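Long-range contact in hypothetical signal peptide protein (PDB 3PJY), which is of unknown function, a member of the DUF192 family that may act as a transcription regulator: residues G48-W62 with E93-E107. Sequence-based numbering, arbitrary orientation. Where two conformers were deposited one is given.
With SO4 (sulfate ion), chain G.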
ATOM      1  N   GLY B  48       3.728  -4.163 -10.406  1.00 15.43           N
ATOM      2  CA  GLY B  48       5.033  -4.473 -10.947  1.00 15.36           C
ATOM      3  C   GLY B  48       5.373  -5.932 -10.827  1.00 14.78           C
ATOM      4  O   GLY B  48       4.518  -6.757 -10.468  1.00 14.77           O
HETATM    5  N   MSE B  49       6.610  -6.242 -11.176  1.00 14.38           N
HETATM    6  CA  MSE B  49       7.097  -7.601 -11.073  1.00 14.22           C
HETATM    7  C   MSE B  49       8.366  -7.571 -10.231  1.00 13.32           C
HETATM    8  O   MSE B  49       9.288  -6.792 -10.483  1.00 13.96           O
HETATM    9  CB  MSE B  49       7.321  -8.194 -12.451  1.00 13.49           C
HETATM   10  CG  MSE B  49       7.844  -9.602 -12.372  1.00 13.63           C
HETATM   11 SE   MSE B  49       7.774 -10.618 -14.037  0.75 13.83          SE
HETATM   12  CE  MSE B  49       5.896 -10.947 -14.108  1.00 15.81           C
ATOM     13  N   LEU B  50       8.397  -8.444  -9.233  1.00 12.84           N
ATOM     14  CA  LEU B  50       9.510  -8.551  -8.322  1.00 11.98           C
ATOM     15  C   LEU B  50      10.227  -9.879  -8.664  1.00 12.95           C
ATOM     16  O   LEU B  50       9.682 -10.969  -8.508  1.00 14.91           O
ATOM     17  CB  LEU B  50       9.078  -8.571  -6.867  1.00 13.40           C
ATOM     18  CG  LEU B  50      10.186  -8.651  -5.806  1.00 14.77           C
ATOM     19  CD1 LEU B  50      11.105  -7.418  -5.894  1.00 14.37           C
ATOM     20  CD2 LEU B  50       9.542  -8.754  -4.407  1.00 18.25           C
ATOM     21  N   PHE B  51      11.442  -9.732  -9.143  1.00 13.98           N
ATOM     22  CA  PHE B  51      12.318 -10.840  -9.527  1.00 13.03           C
ATOM     23  C   PHE B  51      13.083 -11.249  -8.281  1.00 13.50           C
ATOM     24  O   PHE B  51      13.850 -10.447  -7.714  1.00 14.63           O
ATOM     25  CB  PHE B  51      13.278 -10.407 -10.617  1.00 13.43           C
ATOM     26  CG  PHE B  51      12.597 -10.048 -11.918  1.00 13.01           C
ATOM     27  CD1 PHE B  51      11.932  -8.837 -12.047  1.00 13.75           C
ATOM     28  CD2 PHE B  51      12.569 -10.930 -13.001  1.00 12.41           C
ATOM     29  CE1 PHE B  51      11.237  -8.499 -13.195  1.00 13.25           C
ATOM     30  CE2 PHE B  51      11.888 -10.565 -14.178  1.00 15.08           C
ATOM     31  CZ  PHE B  51      11.225  -9.388 -14.283  1.00 14.33           C
ATOM     32  N   ASP B  52      12.910 -12.488  -7.839  1.00 14.00           N
ATOM     33  CA  ASP B  52      13.541 -13.031  -6.624  1.00 14.78           C
ATOM     34  C   ASP B  52      14.547 -14.052  -7.092  1.00 15.96           C
ATOM     35  O   ASP B  52      14.190 -15.149  -7.558  1.00 15.53           O
ATOM     36  CB  ASP B  52      12.472 -13.671  -5.750  1.00 17.04           C
ATOM     37  CG  ASP B  52      13.038 -14.288  -4.482  1.00 22.49           C
ATOM     38  OD1 ASP B  52      14.259 -14.377  -4.345  1.00 22.52           O
ATOM     39  OD2 ASP B  52      12.251 -14.694  -3.620  1.00 28.72           O
ATOM     40  N   PHE B  53      15.828 -13.681  -7.067  1.00 15.74           N
ATOM     41  CA  PHE B  53      16.900 -14.535  -7.595  1.00 15.22           C
ATOM     42  C   PHE B  53      17.297 -15.676  -6.673  1.00 17.52           C
ATOM     43  O   PHE B  53      18.053 -16.566  -7.078  1.00 17.61           O
ATOM     44  CB  PHE B  53      18.115 -13.652  -7.901  1.00 14.79           C
ATOM     45  CG  PHE B  53      17.796 -12.626  -8.916  1.00 16.12           C
ATOM     46  CD1 PHE B  53      17.638 -12.974 -10.213  1.00 17.34           C
ATOM     47  CD2 PHE B  53      17.536 -11.312  -8.556  1.00 21.76           C
ATOM     48  CE1 PHE B  53      17.273 -12.045 -11.162  1.00 21.22           C
ATOM     49  CE2 PHE B  53      17.196 -10.392  -9.544  1.00 23.70           C
ATOM     50  CZ  PHE B  53      17.019 -10.805 -10.814  1.00 18.48           C
ATOM     51  N   GLY B  54      16.806 -15.626  -5.446  1.00 17.61           N
ATOM     52  CA  GLY B  54      17.091 -16.674  -4.464  1.00 17.83           C
ATOM     53  C   GLY B  54      18.534 -16.745  -3.988  1.00 18.72           C
ATOM     54  O   GLY B  54      18.971 -17.757  -3.406  1.00 22.11           O
ATOM     55  N   GLU B  55      19.265 -15.650  -4.182  1.00 18.27           N
ATOM     56  CA  GLU B  55      20.658 -15.557  -3.792  1.00 18.47           C
ATOM     57  C   GLU B  55      21.068 -14.099  -3.983  1.00 18.30           C
ATOM     58  O   GLU B  55      20.406 -13.338  -4.714  1.00 16.95           O
ATOM     59  CB  GLU B  55      21.543 -16.453  -4.637  1.00 19.63           C
ATOM     60  CG  GLU B  55      21.608 -16.077  -6.098  1.00 19.31           C
ATOM     61  CD  GLU B  55      22.480 -16.986  -6.978  1.00 24.82           C
ATOM     62  OE1 GLU B  55      23.092 -17.903  -6.457  1.00 29.30           O
ATOM     63  OE2 GLU B  55      22.548 -16.752  -8.213  1.00 24.79           O
ATOM     64  N   THR B  56      22.166 -13.709  -3.339  1.00 18.00           N
ATOM     65  CA  THR B  56      22.796 -12.428  -3.573  1.00 17.92           C
ATOM     66  C   THR B  56      23.989 -12.604  -4.496  1.00 20.68           C
ATOM     67  O   THR B  56      24.958 -13.309  -4.181  1.00 21.34           O
ATOM     68  CB  THR B  56      23.231 -11.819  -2.243  1.00 21.38           C
ATOM     69  OG1 THR B  56      22.065 -11.446  -1.496  1.00 21.89           O
ATOM     70  CG2 THR B  56      24.150 -10.584  -2.445  1.00 22.53           C
ATOM     71  N   ARG B  57      23.912 -11.963  -5.648  1.00 16.11           N
ATOM     72  CA  ARG B  57      24.896 -12.110  -6.728  1.00 18.39           C
ATOM     73  C   ARG B  57      24.600 -10.993  -7.725  1.00 17.16           C
ATOM     74  O   ARG B  57      23.472 -10.540  -7.812  1.00 17.30           O
ATOM     75  CB  ARG B  57      24.741 -13.488  -7.405  1.00 21.31           C
ATOM     76  CG  ARG B  57      25.773 -13.758  -8.454  1.00 24.72           C
ATOM     77  CD  ARG B  57      25.677 -15.128  -9.118  1.00 23.82           C
ATOM     78  NE  ARG B  57      26.805 -15.201 -10.044  1.00 29.64           N
ATOM     79  CZ  ARG B  57      27.310 -16.320 -10.544  1.00 35.16           C
ATOM     80  NH1 ARG B  57      26.791 -17.501 -10.210  1.00 33.37           N
ATOM     81  NH2 ARG B  57      28.370 -16.249 -11.350  1.00 37.03           N
ATOM     82  N   PRO B  58      25.602 -10.528  -8.508  1.00 18.62           N
ATOM     83  CA  PRO B  58      25.199  -9.557  -9.535  1.00 19.46           C
ATOM     84  C   PRO B  58      24.239 -10.158 -10.533  1.00 19.29           C
ATOM     85  O   PRO B  58      24.271 -11.394 -10.767  1.00 19.14           O
ATOM     86  CB  PRO B  58      26.525  -9.197 -10.203  1.00 22.73           C
ATOM     87  CG  PRO B  58      27.530  -9.424  -9.128  1.00 22.51           C
ATOM     88  CD  PRO B  58      27.065 -10.697  -8.439  1.00 21.76           C
ATOM     89  N   VAL B  59      23.364  -9.323 -11.093  1.00 17.92           N
ATOM     90  CA  VAL B  59      22.403  -9.793 -12.071  1.00 17.72           C
ATOM     91  C   VAL B  59      22.400  -8.889 -13.307  1.00 18.12           C
ATOM     92  O   VAL B  59      22.831  -7.713 -13.270  1.00 19.19           O
ATOM     93  CB  VAL B  59      20.975  -9.886 -11.515  1.00 19.56           C
ATOM     94  CG1 VAL B  59      20.945 -10.750 -10.271  1.00 22.06           C
ATOM     95  CG2 VAL B  59      20.441  -8.578 -11.191  1.00 20.17           C
HETATM   96  N   MSE B  60      21.928  -9.464 -14.383  1.00 19.74           N
HETATM   97  CA  MSE B  60      21.832  -8.802 -15.677  1.00 18.30           C
HETATM   98  C   MSE B  60      20.377  -8.841 -16.127  1.00 16.94           C
HETATM   99  O   MSE B  60      19.744  -9.896 -16.187  1.00 17.52           O
HETATM  100  CB  MSE B  60      22.725  -9.539 -16.675  1.00 21.41           C
HETATM  101  CG  MSE B  60      24.155  -9.508 -16.237  1.00 23.44           C
HETATM  102 SE   MSE B  60      25.414 -10.056 -17.610  0.75 32.04          SE
HETATM  103  CE  MSE B  60      24.536 -11.329 -18.057  1.00 19.80           C
HETATM  104  N   MSE B  61      19.846  -7.663 -16.503  1.00 16.81           N
HETATM  105  CA  MSE B  61      18.501  -7.535 -17.034  1.00 16.27           C
HETATM  106  C   MSE B  61      18.550  -6.963 -18.437  1.00 15.70           C
HETATM  107  O   MSE B  61      19.517  -6.341 -18.825  1.00 16.52           O
HETATM  108  CB  MSE B  61      17.713  -6.576 -16.155  1.00 17.68           C
HETATM  109  CG  MSE B  61      17.706  -6.883 -14.660  1.00 17.71           C
HETATM  110 SE   MSE B  61      16.765  -8.510 -14.196  0.75 17.12          SE
HETATM  111  CE  MSE B  61      14.989  -7.994 -14.591  1.00 20.99           C
ATOM    112  N   TRP B  62      17.485  -7.217 -19.172  1.00 14.89           N
ATOM    113  CA  TRP B  62      17.295  -6.592 -20.491  1.00 15.73           C
ATOM    114  C   TRP B  62      15.830  -6.436 -20.833  1.00 16.55           C
ATOM    115  O   TRP B  62      14.939  -6.822 -20.049  1.00 19.28           O
ATOM    116  CB  TRP B  62      18.083  -7.350 -21.576  1.00 16.82           C
ATOM    117  CG  TRP B  62      17.612  -8.771 -21.910  1.00 16.53           C
ATOM    118  CD1 TRP B  62      16.597  -9.460 -21.335  1.00 19.38           C
ATOM    119  CD2 TRP B  62      18.203  -9.671 -22.868  1.00 19.35           C
ATOM    120  NE1 TRP B  62      16.498 -10.733 -21.879  1.00 18.88           N
ATOM    121  CE2 TRP B  62      17.490 -10.881 -22.800  1.00 21.18           C
ATOM    122  CE3 TRP B  62      19.262  -9.566 -23.753  1.00 26.11           C
ATOM    123  CZ2 TRP B  62      17.791 -11.982 -23.630  1.00 23.93           C
ATOM    124  CZ3 TRP B  62      19.571 -10.669 -24.571  1.00 29.14           C
ATOM    125  CH2 TRP B  62      18.847 -11.851 -24.492  1.00 29.42           C
ATOM    126  N   GLU B  93      17.983  -5.270 -26.438  0.66 20.95           N
ATOM    127  CA  GLU B  93      18.793  -6.337 -25.878  0.66 20.33           C
ATOM    128  C   GLU B  93      20.066  -5.835 -25.139  0.34 20.74           C
ATOM    129  O   GLU B  93      20.888  -6.642 -24.709  0.34 22.89           O
ATOM    130  CB  GLU B  93      19.160  -7.381 -26.945  0.66 24.69           C
ATOM    131  CG  GLU B  93      18.086  -8.406 -27.120  0.66 25.73           C
ATOM    132  CD  GLU B  93      18.335  -9.237 -28.344  0.66 39.75           C
ATOM    133  OE1 GLU B  93      19.449  -9.825 -28.422  0.66 27.19           O
ATOM    134  OE2 GLU B  93      17.430  -9.263 -29.215  0.66 41.28           O
ATOM    135  N   ALA B  94      20.213  -4.519 -24.937  1.00 20.95           N
ATOM    136  CA  ALA B  94      21.314  -3.984 -24.135  1.00 20.75           C
ATOM    137  C   ALA B  94      21.199  -4.478 -22.710  1.00 20.84           C
ATOM    138  O   ALA B  94      20.151  -4.324 -22.073  1.00 23.36           O
ATOM    139  CB  ALA B  94      21.261  -2.442 -24.150  1.00 23.52           C
ATOM    140  N   ILE B  95      22.275  -5.036 -22.180  1.00 19.93           N
ATOM    141  CA  ILE B  95      22.299  -5.525 -20.805  1.00 19.84           C
ATOM    142  C   ILE B  95      22.380  -4.378 -19.853  1.00 20.98           C
ATOM    143  O   ILE B  95      23.223  -3.471 -20.016  1.00 22.80           O
ATOM    144  CB  ILE B  95      23.511  -6.483 -20.568  1.00 22.46           C
ATOM    145  CG1 ILE B  95      23.329  -7.752 -21.419  1.00 23.66           C
ATOM    146  CG2 ILE B  95      23.707  -6.759 -19.025  1.00 22.70           C
ATOM    147  CD1 ILE B  95      24.576  -8.713 -21.490  1.00 26.81           C
ATOM    148  N   ILE B  96      21.520  -4.427 -18.838  1.00 17.78           N
ATOM    149  CA  ILE B  96      21.520  -3.508 -17.731  1.00 19.92           C
ATOM    150  C   ILE B  96      22.020  -4.303 -16.533  1.00 21.86           C
ATOM    151  O   ILE B  96      21.336  -5.206 -16.054  1.00 19.37           O
ATOM    152  CB  ILE B  96      20.110  -2.930 -17.473  1.00 18.36           C
ATOM    153  CG1 ILE B  96      19.588  -2.240 -18.738  1.00 23.54           C
ATOM    154  CG2 ILE B  96      20.149  -1.956 -16.254  1.00 20.05           C
ATOM    155  CD1 ILE B  96      18.110  -1.857 -18.707  1.00 27.08           C
ATOM    156  N   ASP B  97      23.245  -4.006 -16.102  1.00 21.81           N
ATOM    157  CA  ASP B  97      23.901  -4.780 -15.057  1.00 23.73           C
ATOM    158  C   ASP B  97      23.642  -4.149 -13.705  1.00 24.02           C
ATOM    159  O   ASP B  97      23.602  -2.920 -13.597  1.00 25.95           O
ATOM    160  CB  ASP B  97      25.400  -4.885 -15.333  1.00 27.62           C
ATOM    161  CG  ASP B  97      26.031  -6.051 -14.574  1.00 30.93           C
ATOM    162  OD1 ASP B  97      25.842  -7.199 -15.028  1.00 31.76           O
ATOM    163  OD2 ASP B  97      26.660  -5.787 -13.540  1.00 35.66           O
ATOM    164  N   SER B  98      23.490  -4.970 -12.665  1.00 20.89           N
ATOM    165  CA  SER B  98      23.305  -4.461 -11.342  1.00 20.75           C
ATOM    166  C   SER B  98      24.614  -3.805 -10.824  1.00 25.54           C
ATOM    167  O   SER B  98      24.543  -3.033  -9.881  1.00 29.25           O
ATOM    168  CB  SER B  98      22.851  -5.576 -10.390  1.00 21.44           C
ATOM    169  OG  SER B  98      23.865  -6.538 -10.240  1.00 20.61           O
ATOM    170  N   ARG B  99      25.773  -4.170 -11.375  1.00 26.81           N
ATOM    171  CA  ARG B  99      27.073  -3.524 -11.026  1.00 29.40           C
ATOM    172  C   ARG B  99      27.641  -3.965  -9.672  1.00 29.33           C
ATOM    173  O   ARG B  99      28.719  -3.554  -9.278  1.00 33.63           O
ATOM    174  CB  ARG B  99      26.943  -1.979 -11.061  1.00 32.34           C
ATOM    175  N   GLU B 100      26.903  -4.794  -8.958  1.00 26.62           N
ATOM    176  CA  GLU B 100      27.230  -5.243  -7.624  1.00 27.46           C
ATOM    177  C   GLU B 100      26.181  -6.293  -7.222  1.00 24.29           C
ATOM    178  O   GLU B 100      25.094  -6.374  -7.819  1.00 24.79           O
ATOM    179  CB  GLU B 100      27.123  -4.111  -6.623  1.00 28.89           C
ATOM    180  CG  GLU B 100      25.742  -3.585  -6.458  1.00 26.44           C
ATOM    181  CD  GLU B 100      25.694  -2.322  -5.626  1.00 41.89           C
ATOM    182  OE1 GLU B 100      26.331  -2.280  -4.557  1.00 51.72           O
ATOM    183  OE2 GLU B 100      25.026  -1.367  -6.061  1.00 45.53           O
ATOM    184  N   PRO B 101      26.475  -7.061  -6.181  1.00 23.65           N
ATOM    185  CA  PRO B 101      25.539  -8.144  -5.817  1.00 21.25           C
ATOM    186  C   PRO B 101      24.222  -7.617  -5.292  1.00 19.08           C
ATOM    187  O   PRO B 101      24.203  -6.687  -4.477  1.00 21.84           O
ATOM    188  CB  PRO B 101      26.298  -8.877  -4.715  1.00 22.22           C
ATOM    189  CG  PRO B 101      27.762  -8.546  -5.002  1.00 26.21           C
ATOM    190  CD  PRO B 101      27.719  -7.127  -5.394  1.00 26.10           C
ATOM    191  N   VAL B 102      23.108  -8.189  -5.748  1.00 18.45           N
ATOM    192  CA  VAL B 102      21.775  -7.875  -5.251  1.00 16.83           C
ATOM    193  C   VAL B 102      20.972  -9.165  -5.122  1.00 18.34           C
ATOM    194  O   VAL B 102      21.421 -10.236  -5.561  1.00 17.32           O
ATOM    195  CB  VAL B 102      21.016  -6.895  -6.207  1.00 17.47           C
ATOM    196  CG1 VAL B 102      21.747  -5.501  -6.216  1.00 20.80           C
ATOM    197  CG2 VAL B 102      20.847  -7.453  -7.637  1.00 18.62           C
ATOM    198  N   ALA B 103      19.791  -9.062  -4.506  1.00 17.04           N
ATOM    199  CA  ALA B 103      18.936 -10.210  -4.254  1.00 15.33           C
ATOM    200  C   ALA B 103      17.622 -10.174  -5.034  1.00 14.56           C
ATOM    201  O   ALA B 103      16.970 -11.192  -5.206  1.00 15.92           O
ATOM    202  CB  ALA B 103      18.624 -10.309  -2.749  1.00 18.81           C
ATOM    203  N   TYR B 104      17.205  -8.979  -5.451  1.00 15.02           N
ATOM    204  CA  TYR B 104      15.928  -8.763  -6.141  1.00 14.64           C
ATOM    205  C   TYR B 104      16.069  -7.681  -7.172  1.00 13.55           C
ATOM    206  O   TYR B 104      16.938  -6.787  -7.058  1.00 15.69           O
ATOM    207  CB  TYR B 104      14.821  -8.327  -5.191  1.00 14.37           C
ATOM    208  CG  TYR B 104      14.576  -9.198  -3.999  1.00 18.09           C
ATOM    209  CD1 TYR B 104      15.247  -8.941  -2.806  1.00 19.73           C
ATOM    210  CD2 TYR B 104      13.653 -10.226  -4.038  1.00 19.15           C
ATOM    211  CE1 TYR B 104      15.037  -9.678  -1.713  1.00 21.99           C
ATOM    212  CE2 TYR B 104      13.429 -11.006  -2.903  1.00 24.91           C
ATOM    213  CZ  TYR B 104      14.162 -10.741  -1.775  1.00 24.52           C
ATOM    214  OH  TYR B 104      13.938 -11.475  -0.646  1.00 29.38           O
ATOM    215  N   VAL B 105      15.194  -7.708  -8.165  1.00 14.21           N
ATOM    216  CA  VAL B 105      14.968  -6.571  -9.046  1.00 13.52           C
ATOM    217  C   VAL B 105      13.455  -6.328  -9.063  1.00 13.66           C
ATOM    218  O   VAL B 105      12.660  -7.268  -9.181  1.00 13.87           O
ATOM    219  CB  VAL B 105      15.489  -6.778 -10.448  1.00 13.61           C
ATOM    220  CG1 VAL B 105      14.970  -5.737 -11.455  1.00 16.30           C
ATOM    221  CG2 VAL B 105      17.052  -6.773 -10.462  1.00 14.34           C
ATOM    222  N   LEU B 106      13.067  -5.067  -8.907  1.00 13.49           N
ATOM    223  CA  LEU B 106      11.654  -4.647  -9.071  1.00 12.04           C
ATOM    224  C   LEU B 106      11.526  -3.920 -10.396  1.00 14.52           C
ATOM    225  O   LEU B 106      12.222  -2.921 -10.619  1.00 14.00           O
ATOM    226  CB  LEU B 106      11.218  -3.759  -7.891  1.00 13.90           C
ATOM    227  CG  LEU B 106       9.799  -3.238  -7.923  1.00 14.66           C
ATOM    228  CD1 LEU B 106       8.767  -4.345  -7.985  1.00 14.21           C
ATOM    229  CD2 LEU B 106       9.594  -2.341  -6.711  1.00 15.37           C
ATOM    230  N   GLU B 107      10.636  -4.416 -11.255  1.00 13.18           N
ATOM    231  CA  GLU B 107      10.287  -3.703 -12.472  1.00 12.95           C
ATOM    232  C   GLU B 107       8.923  -3.033 -12.329  1.00 14.32           C
ATOM    233  O   GLU B 107       7.949  -3.661 -11.938  1.00 13.97           O
ATOM    234  CB  GLU B 107      10.274  -4.616 -13.680  1.00 13.53           C
ATOM    235  CG  GLU B 107      11.644  -5.011 -14.133  1.00 15.98           C
ATOM    236  CD  GLU B 107      11.679  -5.885 -15.366  1.00 18.47           C
ATOM    237  OE1 GLU B 107      10.678  -6.458 -15.821  1.00 16.25           O
ATOM    238  OE2 GLU B 107      12.795  -6.033 -15.907  1.00 24.32           O
TER
HETATM  239  S   SO4 G 205      29.111 -12.701 -11.364  1.00 31.39           S
HETATM  240  O1  SO4 G 205      27.691 -12.707 -11.734  1.00 35.80           O
HETATM  241  O2  SO4 G 205      29.652 -11.325 -11.399  1.00 27.72           O
HETATM  242  O3  SO4 G 205      29.887 -13.523 -12.298  1.00 29.48           O
HETATM  243  O4  SO4 G 205      29.312 -13.160  -9.985  1.00 35.11           O
HETATM  244  O   HOH W   1      16.748 -13.252  -3.419  1.00 25.89           O
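The ring of Phe51 meets Val105 O in its plane at the edge, while the selenomethionine Met61 lays its methyl CE over the centre of one face, 3.8 Å above it. The same CE lies 3.2 Å from Glu107 OE2, reached because the Met61 chain bends at both chi2 and chi3. The Glu107 carboxylate, its plane turned 67° from the Phe51 ring, also meets that ring at the edge, with OE1 3.4 Å from Phe51 CZ. Phe53 repeats the pattern: Val59 CG1 covers the centre of one face, and the edge abuts the Ala103–Tyr104 peptide. The exposed Arg57 guanidinium has the sulfur of a sulfate ion, probably from the crystallisation liquor, in its plane at the edge, with NE bonded to O1 at 3.1 Å. Val59 CG2, wedged between its own N and carbonyl carbon, packs 3.7 Å from Val102 CG2 and also touches Val105 CG2.

Ser98 OG accepts a nearly straight bond from Val59 N (3.0 Å, 165°) and donates to Glu100 O (2.7 Å), so one hydroxyl ties the backbone at Val59 to Ser98 and holds the chain from Ser98 to Glu100 in its bend. With an alanine here the hydroxyl is gone, and Val59 N and Glu100 O would probably lose the partner they share, leaving the Ser98 N to Val59 O bond to hold the chains together at this point.

Strands 48-53 and 104-107 pair antiparallel inside the mixed sheet, flanked by strands 19-27 and 70-75; a classic bulge at Ala103 and Tyr104 faces Ile75. Beyond the corner at Gly54 and Glu55, residues 60-61 and 96-97 form a separate two-stranded antiparallel sheet, where Ile96 packs on Met72 of strand 70-75 and on His85 of strand 81-88.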